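Local coordinates for protein putative alcohol dehydrogenase (Sinorhizobium meliloti, PDB 4J6F) that is thought to be a zinc-binding, NAD-dependent alcohol dehydrogenase of the medium-chain family, oxidising alcohols to aldehydes or ketones, at residues A[190-195]-A[346-351]; A[196-201]-A[277-282]; A[219-224]-A[372-377]; A[253-258]-A[267-272]; A[289-294]-A[323-328]. All blocks are in the same frame, centred on the assembly; numbering follows the deposited sequence.

Contact 1: A[190-195]-A[346-351]; sequences CAYLTG and KKIRPL
The hydroxyl of Y192 is held by a water and, weakly, by Q225 where it meets L351. The water lies 2.9 Å from Y192 OH, and L351 N donates to that same water at 2.6 Å. The amide of Q225, on helix 218-229, adds the weak hydrogen bond to the phenol oxygen. The link between helix 189-201 and the segment 346-351 is therefore polar, but it runs through a water. L351 CD1 packs beside the phenol oxygen, 3.5 Å from Y192 OH, and the two side chains cross at about a right angle. The apolar part is I348 on the ring. I348 approaches obliquely: its CD1 is 3.6 Å from Y192 CD2 and 4.0 Å from Y192 CE2. I348 reaches it because CG1 stands between the backbone N and the carbonyl carbon (chi1 58°), with CD1 stretched out beyond. Further round, F188 stacks edge-to-face with the Y192 ring, and A222 and L339 also touch Y192. The segment 346-351 leads from helix 333-344 to strand 352-357, and K346 closes that helix in a Schellman motif. Q225 serves both partners, since its OE1 accepts from R349 N. A phenylalanine in place of Y192 would probably still pack on I348, but the bridging water and the Q225 amide would lose their phenol partner. The tyrosine is thus buried along its ring while its oxygen is satisfied by the water and by Q225, so one side chain combines apolar packing with a polar tie.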
# COMPACT_ATOMS: atom_id res chain seq x y z
N CYS A 190 -3.90 -14.36 18.80
CA CYS A 190 -2.91 -13.67 17.98
C CYS A 190 -3.16 -13.81 16.49
O CYS A 190 -3.30 -12.80 15.81
CB CYS A 190 -1.49 -14.13 18.33
SG CYS A 190 -0.18 -13.30 17.38
N ALA A 191 -3.22 -15.03 15.97
CA ALA A 191 -3.36 -15.18 14.51
C ALA A 191 -4.70 -14.68 13.95
O ALA A 191 -4.71 -14.11 12.85
CB ALA A 191 -3.06 -16.59 14.06
N TYR A 192 -5.80 -14.89 14.68
CA TYR A 192 -7.12 -14.52 14.17
C TYR A 192 -7.40 -13.02 14.30
O TYR A 192 -8.08 -12.43 13.46
CB TYR A 192 -8.25 -15.39 14.76
CG TYR A 192 -8.22 -16.83 14.25
CD1 TYR A 192 -7.17 -17.69 14.58
CD2 TYR A 192 -9.23 -17.33 13.42
CE1 TYR A 192 -7.13 -18.99 14.11
CE2 TYR A 192 -9.19 -18.64 12.95
CZ TYR A 192 -8.14 -19.46 13.30
OH TYR A 192 -8.05 -20.76 12.84
N LEU A 193 -6.86 -12.39 15.34
CA LEU A 193 -6.93 -10.95 15.42
C LEU A 193 -6.14 -10.37 14.26
O LEU A 193 -6.66 -9.50 13.53
CB LEU A 193 -6.37 -10.44 16.75
CG LEU A 193 -6.50 -8.94 16.99
CD1 LEU A 193 -7.95 -8.48 16.89
CD2 LEU A 193 -5.93 -8.58 18.35
N THR A 194 -4.91 -10.86 14.07
CA THR A 194 -4.03 -10.44 12.98
C THR A 194 -4.69 -10.68 11.61
O THR A 194 -4.76 -9.76 10.78
CB THR A 194 -2.64 -11.10 13.09
OG1 THR A 194 -2.02 -10.63 14.27
CG2 THR A 194 -1.74 -10.73 11.94
N GLY A 195 -5.17 -11.89 11.39
CA GLY A 195 -6.02 -12.19 10.23
C GLY A 195 -7.14 -11.19 9.99
O GLY A 195 -7.22 -10.61 8.91
N LYS A 346 -19.99 -19.65 16.15
CA LYS A 346 -19.32 -20.74 15.42
C LYS A 346 -19.14 -20.51 13.91
O LYS A 346 -19.30 -21.44 13.10
CB LYS A 346 -20.01 -22.09 15.70
CG LYS A 346 -19.78 -22.61 17.11
CD LYS A 346 -20.52 -23.91 17.36
CE LYS A 346 -20.61 -24.23 18.84
NZ LYS A 346 -19.28 -24.55 19.45
N LYS A 347 -18.81 -19.28 13.52
CA LYS A 347 -18.55 -18.98 12.11
C LYS A 347 -17.12 -19.37 11.76
O LYS A 347 -16.80 -19.53 10.59
CB LYS A 347 -18.83 -17.51 11.77
CG LYS A 347 -20.25 -17.05 12.03
CD LYS A 347 -20.65 -15.87 11.16
CE LYS A 347 -22.17 -15.71 11.16
NZ LYS A 347 -22.70 -14.68 10.21
N ILE A 348 -16.27 -19.50 12.77
CA ILE A 348 -14.95 -20.14 12.61
C ILE A 348 -14.81 -21.27 13.63
O ILE A 348 -15.57 -21.33 14.59
CB ILE A 348 -13.78 -19.14 12.77
CG1 ILE A 348 -13.84 -18.46 14.15
CG2 ILE A 348 -13.76 -18.16 11.62
CD1 ILE A 348 -12.72 -17.47 14.42
N ARG A 349 -13.85 -22.17 13.41
CA ARG A 349 -13.64 -23.31 14.31
C ARG A 349 -12.17 -23.52 14.73
O ARG A 349 -11.25 -23.15 14.00
CB ARG A 349 -14.27 -24.59 13.73
CG ARG A 349 -13.67 -25.08 12.41
CD ARG A 349 -14.33 -26.37 11.96
NE ARG A 349 -13.73 -26.91 10.73
CZ ARG A 349 -12.73 -27.79 10.70
NH1 ARG A 349 -12.19 -28.24 11.83
NH2 ARG A 349 -12.25 -28.24 9.54
N PRO A 350 -11.94 -24.11 15.92
CA PRO A 350 -10.55 -24.24 16.37
C PRO A 350 -9.79 -25.29 15.57
O PRO A 350 -10.35 -26.32 15.21
CB PRO A 350 -10.70 -24.70 17.82
CG PRO A 350 -11.98 -25.48 17.81
CD PRO A 350 -12.88 -24.78 16.83
N LEU A 351 -8.52 -25.03 15.29
CA LEU A 351 -7.69 -25.97 14.57
C LEU A 351 -6.54 -26.44 15.45
O LEU A 351 -5.49 -25.81 15.53
CB LEU A 351 -7.16 -25.32 13.29
CG LEU A 351 -8.26 -24.72 12.41
CD1 LEU A 351 -7.67 -23.86 11.31
CD2 LEU A 351 -9.13 -25.84 11.84
O HOH W 1 -7.80 -22.55 15.06

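Contact 2: A[196-201]-A[277-282]; sequences ERMLER and VVADLV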
# COMPACT_ATOMS: atom_id res chain seq x y z
N GLU A 196 -7.99 -10.96 10.99
CA GLU A 196 -9.10 -10.00 10.85
C GLU A 196 -8.66 -8.62 10.38
O GLU A 196 -9.27 -8.08 9.45
CB GLU A 196 -9.90 -9.83 12.14
CG GLU A 196 -11.28 -10.46 12.12
CD GLU A 196 -12.14 -10.01 10.95
OE1 GLU A 196 -12.55 -8.82 10.91
OE2 GLU A 196 -12.44 -10.85 10.09
N ARG A 197 -7.62 -8.06 11.02
CA ARG A 197 -7.15 -6.70 10.74
C ARG A 197 -6.75 -6.63 9.28
O ARG A 197 -7.13 -5.70 8.57
CB ARG A 197 -5.94 -6.34 11.59
CG ARG A 197 -5.92 -4.93 12.17
CD ARG A 197 -6.51 -3.85 11.28
NE ARG A 197 -7.29 -2.87 12.04
CZ ARG A 197 -6.95 -1.59 12.23
NH1 ARG A 197 -5.83 -1.11 11.71
NH2 ARG A 197 -7.73 -0.80 12.95
N MSE A 198 -6.02 -7.65 8.84
CA MSE A 198 -5.53 -7.73 7.46
C MSE A 198 -6.71 -7.64 6.54
O MSE A 198 -6.70 -6.85 5.61
CB MSE A 198 -4.77 -9.03 7.23
CG MSE A 198 -3.34 -8.97 7.76
SE MSE A 198 -2.46 -10.73 7.50
CE MSE A 198 -2.31 -10.77 5.54
N LEU A 199 -7.75 -8.42 6.82
CA LEU A 199 -8.94 -8.45 5.97
C LEU A 199 -9.73 -7.14 6.02
O LEU A 199 -10.41 -6.78 5.06
CB LEU A 199 -9.85 -9.64 6.31
CG LEU A 199 -9.23 -11.01 6.00
CD1 LEU A 199 -10.20 -12.13 6.29
CD2 LEU A 199 -8.72 -11.10 4.56
N GLU A 200 -9.60 -6.43 7.14
CA GLU A 200 -10.26 -5.15 7.33
C GLU A 200 -9.49 -4.03 6.60
O GLU A 200 -10.09 -3.12 6.00
CB GLU A 200 -10.39 -4.88 8.83
CG GLU A 200 -11.39 -3.79 9.21
CD GLU A 200 -12.84 -4.25 9.22
OE1 GLU A 200 -13.65 -3.56 9.87
OE2 GLU A 200 -13.18 -5.29 8.59
N ARG A 201 -8.16 -4.12 6.63
CA ARG A 201 -7.30 -3.12 5.99
C ARG A 201 -7.39 -3.19 4.48
O ARG A 201 -7.31 -2.19 3.79
CB ARG A 201 -5.85 -3.30 6.43
CG ARG A 201 -5.57 -2.83 7.85
CD ARG A 201 -5.51 -1.32 7.95
NE ARG A 201 -4.56 -0.80 6.98
CZ ARG A 201 -3.24 -0.93 7.10
NH1 ARG A 201 -2.72 -1.55 8.16
NH2 ARG A 201 -2.45 -0.45 6.15
N VAL A 277 -7.75 -9.69 -3.82
CA VAL A 277 -6.90 -9.47 -2.68
C VAL A 277 -5.88 -10.59 -2.57
O VAL A 277 -6.22 -11.76 -2.78
CB VAL A 277 -7.70 -9.41 -1.36
CG1 VAL A 277 -6.74 -9.34 -0.17
CG2 VAL A 277 -8.66 -8.22 -1.35
N VAL A 278 -4.65 -10.22 -2.25
CA VAL A 278 -3.65 -11.18 -1.89
C VAL A 278 -3.33 -10.95 -0.42
O VAL A 278 -3.05 -9.82 -0.01
CB VAL A 278 -2.38 -11.02 -2.75
CG1 VAL A 278 -1.18 -11.71 -2.12
CG2 VAL A 278 -2.63 -11.57 -4.15
N ALA A 279 -3.44 -12.02 0.36
CA ALA A 279 -2.99 -12.07 1.75
C ALA A 279 -1.70 -12.87 1.74
O ALA A 279 -1.70 -14.09 1.48
CB ALA A 279 -4.05 -12.73 2.63
N ASP A 280 -0.59 -12.19 1.99
CA ASP A 280 0.73 -12.80 1.88
C ASP A 280 1.34 -13.04 3.25
O ASP A 280 1.45 -12.11 4.06
CB ASP A 280 1.64 -11.88 1.08
CG ASP A 280 2.99 -12.49 0.80
OD1 ASP A 280 3.16 -13.73 0.91
OD2 ASP A 280 3.90 -11.71 0.45
N LEU A 281 1.75 -14.27 3.52
CA LEU A 281 2.42 -14.56 4.78
C LEU A 281 3.79 -15.15 4.57
O LEU A 281 4.47 -15.51 5.53
CB LEU A 281 1.55 -15.46 5.64
CG LEU A 281 0.38 -14.56 6.00
CD1 LEU A 281 -0.96 -15.28 5.89
CD2 LEU A 281 0.61 -13.87 7.33
N VAL A 282 4.16 -15.28 3.30
CA VAL A 282 5.45 -15.81 2.90
C VAL A 282 6.45 -14.75 2.43
O VAL A 282 7.58 -14.73 2.89
CB VAL A 282 5.26 -16.84 1.78
CG1 VAL A 282 6.58 -17.48 1.40
CG2 VAL A 282 4.28 -17.90 2.22
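M198, a selenomethionine in the deposited chain, lays its end on A279, and this is the close part of the contact. Its CE is 3.9 Å from A279 CB and 4.1 Å from A279 CA. CG lies anti to the carbonyl carbon (chi1 -80°), and the bend at chi3 turns the methyl onto the strand. The packing is looser toward L281, where M198 SE and L281 CD2 are 4.4 Å apart. I223 of helix 218-229 touches M198 as well. Strand 277-280 lies inside the six-stranded parallel sheet of the Rossmann fold, between strands 209-212 and 299-302. Within these two segments M198 carries the packing of the helix on the sheet, with A279 beneath its methyl. Just past A279 the chain makes an Asx turn: V282 N donates to D280 OD1 at 3.0 Å, reaching it from above the carboxylate plane. The other oxygen, D280 OD2, is bonded to Y300 OH. On the looser side of the helix, R197, E200 and R201 are partly exposed and do not reach the strand. They have different partners. R197 pairs with D335 and E200 with R230. R201 gives NH1 to G327 O, while its NH2 bonds to L323 O of the second subunit.

Contact 3: A[219-224]-A[372-377]; sequences VGSAII and NFVGKL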
# COMPACT_ATOMS: atom_id res chain seq x y z
N VAL A 219 -1.73 -17.73 10.73
CA VAL A 219 -2.48 -16.64 10.13
C VAL A 219 -3.15 -17.06 8.83
O VAL A 219 -4.31 -16.72 8.59
CB VAL A 219 -1.57 -15.42 9.91
CG1 VAL A 219 -2.39 -14.25 9.37
CG2 VAL A 219 -0.87 -15.04 11.21
N GLY A 220 -2.42 -17.82 8.00
CA GLY A 220 -2.93 -18.32 6.72
C GLY A 220 -4.27 -18.99 6.91
O GLY A 220 -5.27 -18.57 6.33
N SER A 221 -4.28 -20.01 7.76
CA SER A 221 -5.49 -20.78 8.04
C SER A 221 -6.60 -19.89 8.53
O SER A 221 -7.75 -20.06 8.14
CB SER A 221 -5.20 -21.84 9.08
OG SER A 221 -4.33 -22.81 8.53
N ALA A 222 -6.25 -18.93 9.38
CA ALA A 222 -7.24 -18.09 9.99
C ALA A 222 -7.90 -17.28 8.91
O ALA A 222 -9.13 -17.18 8.84
CB ALA A 222 -6.61 -17.18 11.03
N ILE A 223 -7.08 -16.72 8.03
CA ILE A 223 -7.61 -15.89 6.98
C ILE A 223 -8.58 -16.67 6.10
O ILE A 223 -9.60 -16.13 5.70
CB ILE A 223 -6.50 -15.24 6.16
CG1 ILE A 223 -6.08 -13.98 6.89
CG2 ILE A 223 -7.00 -14.86 4.78
CD1 ILE A 223 -4.72 -13.51 6.47
N ILE A 224 -8.27 -17.93 5.83
CA ILE A 224 -9.18 -18.79 5.08
C ILE A 224 -10.55 -18.88 5.76
O ILE A 224 -11.60 -18.71 5.12
CB ILE A 224 -8.57 -20.18 4.82
CG1 ILE A 224 -7.33 -20.02 3.94
CG2 ILE A 224 -9.59 -21.14 4.18
CD1 ILE A 224 -6.53 -21.28 3.76
N ASN A 372 5.34 -28.96 9.96
CA ASN A 372 4.74 -30.18 9.41
C ASN A 372 3.48 -30.53 10.17
O ASN A 372 3.38 -31.62 10.77
CB ASN A 372 5.72 -31.33 9.43
CG ASN A 372 6.96 -31.02 8.63
OD1 ASN A 372 6.88 -30.53 7.51
ND2 ASN A 372 8.12 -31.28 9.21
N PHE A 373 2.54 -29.59 10.16
CA PHE A 373 1.25 -29.71 10.85
C PHE A 373 0.33 -28.62 10.31
O PHE A 373 0.77 -27.69 9.62
CB PHE A 373 1.43 -29.56 12.37
CG PHE A 373 1.89 -28.20 12.79
CD1 PHE A 373 0.99 -27.17 12.97
CD2 PHE A 373 3.24 -27.94 12.99
CE1 PHE A 373 1.41 -25.91 13.35
CE2 PHE A 373 3.67 -26.68 13.36
CZ PHE A 373 2.75 -25.66 13.54
N VAL A 374 -0.96 -28.72 10.65
CA VAL A 374 -1.94 -27.71 10.25
C VAL A 374 -2.62 -27.06 11.46
O VAL A 374 -2.82 -27.70 12.48
CB VAL A 374 -3.02 -28.28 9.33
CG1 VAL A 374 -4.05 -27.20 9.01
CG2 VAL A 374 -2.39 -28.82 8.06
N GLY A 375 -2.96 -25.79 11.31
CA GLY A 375 -3.55 -25.04 12.41
C GLY A 375 -2.51 -24.63 13.44
O GLY A 375 -1.46 -24.09 13.08
N LYS A 376 -2.80 -24.87 14.71
CA LYS A 376 -1.97 -24.33 15.77
C LYS A 376 -1.55 -25.34 16.83
O LYS A 376 -2.26 -26.28 17.14
CB LYS A 376 -2.69 -23.15 16.43
CG LYS A 376 -3.51 -22.34 15.44
CD LYS A 376 -3.47 -20.84 15.70
CE LYS A 376 -2.11 -20.37 16.17
NZ LYS A 376 -2.14 -20.02 17.61
N LEU A 377 -0.37 -25.12 17.39
CA LEU A 377 0.16 -25.91 18.49
C LEU A 377 -0.15 -25.19 19.80
O LEU A 377 -0.07 -23.95 19.89
CB LEU A 377 1.65 -26.19 18.32
CG LEU A 377 2.09 -26.89 17.01
CD1 LEU A 377 3.57 -27.24 17.07
CD2 LEU A 377 1.29 -28.14 16.68
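S221 and V374 face each other unequally. The S221 side chain leaves helix 218-229 toward the segment 372-377, whereas V374 points neither straight at the helix nor away from it. The result is a light touch: S221 OG is 4.4 Å from V374 CG1 and 4.3 Å from G375 N. S221 OG is instead bonded to the carbonyl oxygens of A215 and G217, in the loop just before its helix. Its chi1 of -68° sets OG anti to the carbonyl carbon, beside the backbone N, from where it bonds back to G217 O, one turn earlier. V374 has further neighbours in A245 and M246 of helix 243-248. G375 has positive phi (76°), and a CB there would point away from the helix. The chain turns at this residue to enter strand 376-380. L377 CG lies 3.7 Å above one face of the F373 ring, offset toward the rim, and G375 O is at the ring's edge, in plane. K376 NZ makes a salt bridge with D113. S221 OG shares its one proton between the two carbonyls, and G375 N is too far away to donate to it, so the two segments meet by loose van der Waals contact.

Contact 4: A[253-258]-A[267-272]; sequences AVVTRG and EAASGG
Strand 253-256 passes close to the last turn of helix 262-270, with the CA atoms of A253 and A269 5.6 Å apart. The small side chains permit this. A269 CB sits between two residues of the strand, 3.7 Å from A253 CB and 3.6 Å from V255 CG2. A253 CB also lies 3.3 Å from A269 O, so the strand meets the helix backbone as well as its methyl. V255 has CG1 anti to the backbone N (chi1 166°), which places CG2 beside that N, and it is CG2 that touches A269. V255 also touches L262 and A265 of the same helix. Strand 253-256 is an outer strand of the parallel Rossmann sheet. Helix 262-270 follows it and leads on to strand 277-280. The two segments thus belong to a beta-alpha-beta crossover that carries the chain past two strands, from the edge to the other half of the sheet. Alternation along the strand puts V254 on the other face, where it packs on M246 and L247 of helix 243-248. T256 OG1 bonds to E243 of that helix. Beyond A269 the helix ends at G271, the first residue with positive phi. G272 also has positive phi (120°), and a side chain there would be jammed against the preceding carbonyl oxygen. S270 OG bonds to R273 O as the chain turns back toward the sheet.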
# COMPACT_ATOMS: atom_id res chain seq x y z
N ALA A 253 -10.42 -23.43 -3.72
CA ALA A 253 -9.52 -24.29 -4.47
C ALA A 253 -8.14 -24.12 -3.86
O ALA A 253 -7.86 -23.13 -3.17
CB ALA A 253 -9.50 -23.89 -5.93
N VAL A 254 -7.30 -25.12 -4.11
CA VAL A 254 -5.95 -25.12 -3.60
C VAL A 254 -4.95 -25.16 -4.75
O VAL A 254 -5.17 -25.83 -5.75
CB VAL A 254 -5.72 -26.28 -2.61
CG1 VAL A 254 -4.36 -26.17 -1.94
CG2 VAL A 254 -6.81 -26.30 -1.56
N VAL A 255 -3.88 -24.42 -4.60
CA VAL A 255 -2.77 -24.40 -5.53
C VAL A 255 -1.55 -24.88 -4.73
O VAL A 255 -1.24 -24.34 -3.67
CB VAL A 255 -2.55 -22.97 -6.08
CG1 VAL A 255 -1.21 -22.86 -6.78
CG2 VAL A 255 -3.68 -22.55 -7.01
N THR A 256 -0.89 -25.92 -5.24
CA THR A 256 0.30 -26.48 -4.60
C THR A 256 1.53 -25.66 -4.98
O THR A 256 1.78 -25.41 -6.16
CB THR A 256 0.51 -27.95 -5.00
OG1 THR A 256 -0.69 -28.70 -4.74
CG2 THR A 256 1.66 -28.56 -4.23
N ARG A 257 2.30 -25.25 -3.98
CA ARG A 257 3.41 -24.34 -4.23
C ARG A 257 4.46 -24.95 -5.16
O ARG A 257 4.93 -24.27 -6.08
CB ARG A 257 4.06 -23.89 -2.92
CG ARG A 257 4.80 -22.57 -3.02
CD ARG A 257 5.58 -22.28 -1.74
NE ARG A 257 4.72 -22.04 -0.57
CZ ARG A 257 4.50 -22.94 0.39
NH1 ARG A 257 5.06 -24.15 0.35
NH2 ARG A 257 3.70 -22.62 1.41
N GLY A 258 4.79 -26.22 -4.94
CA GLY A 258 5.83 -26.92 -5.69
C GLY A 258 5.93 -26.63 -7.18
O GLY A 258 6.77 -25.83 -7.61
N GLU A 267 -4.89 -19.13 -11.98
CA GLU A 267 -5.90 -18.98 -13.03
C GLU A 267 -6.83 -20.19 -13.13
O GLU A 267 -8.06 -20.05 -13.14
CB GLU A 267 -5.20 -18.76 -14.38
CG GLU A 267 -6.10 -18.28 -15.51
CD GLU A 267 -6.45 -16.81 -15.38
OE1 GLU A 267 -5.86 -15.99 -16.12
OE2 GLU A 267 -7.30 -16.47 -14.52
N ALA A 268 -6.24 -21.39 -13.19
CA ALA A 268 -7.00 -22.62 -13.32
C ALA A 268 -7.81 -22.94 -12.06
O ALA A 268 -8.99 -23.29 -12.16
CB ALA A 268 -6.09 -23.78 -13.69
N ALA A 269 -7.20 -22.80 -10.89
CA ALA A 269 -7.90 -23.07 -9.64
C ALA A 269 -9.04 -22.08 -9.37
O ALA A 269 -10.07 -22.45 -8.82
CB ALA A 269 -6.93 -23.12 -8.48
N SER A 270 -8.85 -20.82 -9.77
CA SER A 270 -9.91 -19.80 -9.67
C SER A 270 -11.07 -20.01 -10.65
O SER A 270 -12.18 -19.49 -10.45
CB SER A 270 -9.31 -18.41 -9.88
OG SER A 270 -10.33 -17.43 -9.96
N GLY A 271 -10.81 -20.74 -11.74
CA GLY A 271 -11.79 -20.95 -12.79
C GLY A 271 -11.99 -19.71 -13.64
O GLY A 271 -12.90 -19.66 -14.46
N GLY A 272 -11.14 -18.71 -13.45
CA GLY A 272 -11.19 -17.49 -14.25
C GLY A 272 -11.42 -16.18 -13.51
O GLY A 272 -11.03 -15.12 -14.02

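Contact 5: A[289-294]-A[323-328]; sequences DLLKIL and LELHGS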
# COMPACT_ATOMS: atom_id res chain seq x y z
N ASP A 289 5.62 -12.19 -7.90
CA ASP A 289 4.63 -12.97 -8.62
C ASP A 289 3.22 -12.64 -8.16
O ASP A 289 2.29 -12.59 -8.96
CB ASP A 289 4.92 -14.47 -8.49
CG ASP A 289 5.97 -14.94 -9.48
OD1 ASP A 289 6.39 -14.15 -10.36
OD2 ASP A 289 6.36 -16.11 -9.38
N LEU A 290 3.08 -12.42 -6.85
CA LEU A 290 1.79 -12.08 -6.29
C LEU A 290 1.28 -10.76 -6.86
O LEU A 290 0.10 -10.65 -7.21
CB LEU A 290 1.90 -12.01 -4.78
CG LEU A 290 2.16 -13.35 -4.13
CD1 LEU A 290 2.53 -13.11 -2.68
CD2 LEU A 290 0.94 -14.24 -4.24
N LEU A 291 2.17 -9.77 -6.98
CA LEU A 291 1.83 -8.49 -7.62
C LEU A 291 1.45 -8.66 -9.08
O LEU A 291 0.65 -7.88 -9.61
CB LEU A 291 2.97 -7.48 -7.51
CG LEU A 291 3.54 -7.09 -6.14
CD1 LEU A 291 4.57 -5.98 -6.33
CD2 LEU A 291 2.47 -6.66 -5.14
N LYS A 292 2.02 -9.67 -9.74
CA LYS A 292 1.66 -9.97 -11.13
C LYS A 292 0.24 -10.52 -11.23
O LYS A 292 -0.53 -10.12 -12.10
CB LYS A 292 2.66 -10.94 -11.75
CG LYS A 292 4.05 -10.38 -11.97
CD LYS A 292 4.99 -11.45 -12.53
CE LYS A 292 4.49 -12.02 -13.85
NZ LYS A 292 5.03 -13.38 -14.13
N ILE A 293 -0.08 -11.45 -10.33
CA ILE A 293 -1.36 -12.15 -10.28
C ILE A 293 -2.52 -11.23 -9.90
O ILE A 293 -3.61 -11.32 -10.44
CB ILE A 293 -1.28 -13.33 -9.30
CG1 ILE A 293 -0.45 -14.47 -9.91
CG2 ILE A 293 -2.66 -13.83 -8.90
CD1 ILE A 293 0.23 -15.37 -8.90
N LEU A 294 -2.25 -10.33 -8.96
CA LEU A 294 -3.23 -9.39 -8.45
C LEU A 294 -3.84 -8.56 -9.58
O LEU A 294 -3.11 -8.03 -10.43
CB LEU A 294 -2.53 -8.50 -7.43
CG LEU A 294 -3.37 -7.72 -6.43
CD1 LEU A 294 -4.44 -8.61 -5.81
CD2 LEU A 294 -2.47 -7.13 -5.36
N LEU A 323 -2.21 -0.47 -7.72
CA LEU A 323 -2.27 -1.37 -6.55
C LEU A 323 -2.22 -0.65 -5.20
O LEU A 323 -1.75 0.48 -5.12
CB LEU A 323 -1.17 -2.43 -6.61
CG LEU A 323 -1.16 -3.36 -7.84
CD1 LEU A 323 -0.12 -4.46 -7.71
CD2 LEU A 323 -2.54 -3.96 -8.10
N GLU A 324 -2.73 -1.31 -4.16
CA GLU A 324 -2.48 -0.91 -2.77
C GLU A 324 -1.76 -2.04 -2.07
O GLU A 324 -2.14 -3.21 -2.20
CB GLU A 324 -3.77 -0.70 -2.00
CG GLU A 324 -4.80 0.17 -2.68
CD GLU A 324 -6.12 0.19 -1.94
OE1 GLU A 324 -6.11 0.05 -0.69
OE2 GLU A 324 -7.17 0.35 -2.60
N LEU A 325 -0.72 -1.68 -1.33
CA LEU A 325 -0.04 -2.61 -0.44
C LEU A 325 -0.30 -2.18 0.98
O LEU A 325 -0.17 -0.99 1.29
CB LEU A 325 1.46 -2.57 -0.69
CG LEU A 325 2.03 -3.60 -1.65
CD1 LEU A 325 1.35 -3.53 -3.00
CD2 LEU A 325 3.52 -3.38 -1.78
N HIS A 326 -0.69 -3.12 1.83
CA HIS A 326 -0.99 -2.83 3.24
C HIS A 326 -0.18 -3.71 4.15
O HIS A 326 -0.16 -4.93 3.98
CB HIS A 326 -2.46 -3.07 3.55
CG HIS A 326 -3.38 -2.10 2.89
ND1 HIS A 326 -3.49 -0.79 3.29
CD2 HIS A 326 -4.23 -2.26 1.85
CE1 HIS A 326 -4.37 -0.17 2.52
NE2 HIS A 326 -4.83 -1.04 1.64
N GLY A 327 0.47 -3.08 5.11
CA GLY A 327 1.13 -3.80 6.19
C GLY A 327 0.34 -3.58 7.46
O GLY A 327 -0.15 -2.47 7.69
N SER A 328 0.25 -4.61 8.29
CA SER A 328 -0.65 -4.62 9.44
C SER A 328 -0.14 -5.54 10.57
O SER A 328 0.42 -6.60 10.28
CB SER A 328 -2.03 -5.05 8.94
OG SER A 328 -2.79 -5.73 9.90
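This contact belongs to the outer edge of the Rossmann sheet, where strand 324-327 meets the second subunit. Four leucines carry it, two from each segment. L291 CD2 is 4.0 Å from L325 CD1, and these side chains cross at about a right angle. L323 CD1 comes 4.0 Å from L291 O, and L291 CD2 lies 4.3 Å from that same L323 CD1. L294 and L323 slide past each other in opposite directions, with their CD2 atoms 4.2 Å apart. L294 CG stands anti to the backbone N (chi1 -161°), which sends the branch toward L323. The end of the helix is polar: K321 NZ bonds to the carbonyl oxygens of L291, K292 and L294. Along the strand, H326 NE2 donates to E324 OE1 at 2.9 Å, using the anti lone pair of that oxygen. E324 OE2 pairs with R203. E324, L325 and H326 form an antiparallel ladder with a strand of the second subunit, and L325 packs on L325 of that subunit. Leucines between helix 287-293 and the last strand of a parallel sheet, with that sheet running on into a partner, are in keeping with the dimers of medium-chain dehydrogenases.

How the contacts relate
The chain opens contacts 1 and 2 in turn along helix 189-201, then contact 3 on helix 218-229. Contact 4 is the first to close, a short loop nested inside contacts 1, 2 and 3. Contact 2 closes next at strand 277-280. Contact 5 opens and closes after it, in series, inside the loops of contacts 1 and 3. Contact 1 closes at 346-351, and contact 3 last, at 372-377; contact 3 crosses both contact 1 and contact 2. Contacts 2, 4 and 5 join helices to the Rossmann sheet. Contacts 1 and 3 tie its helices to the segments leading into strands 352-357 and 376-380, which pair in the mixed sheet.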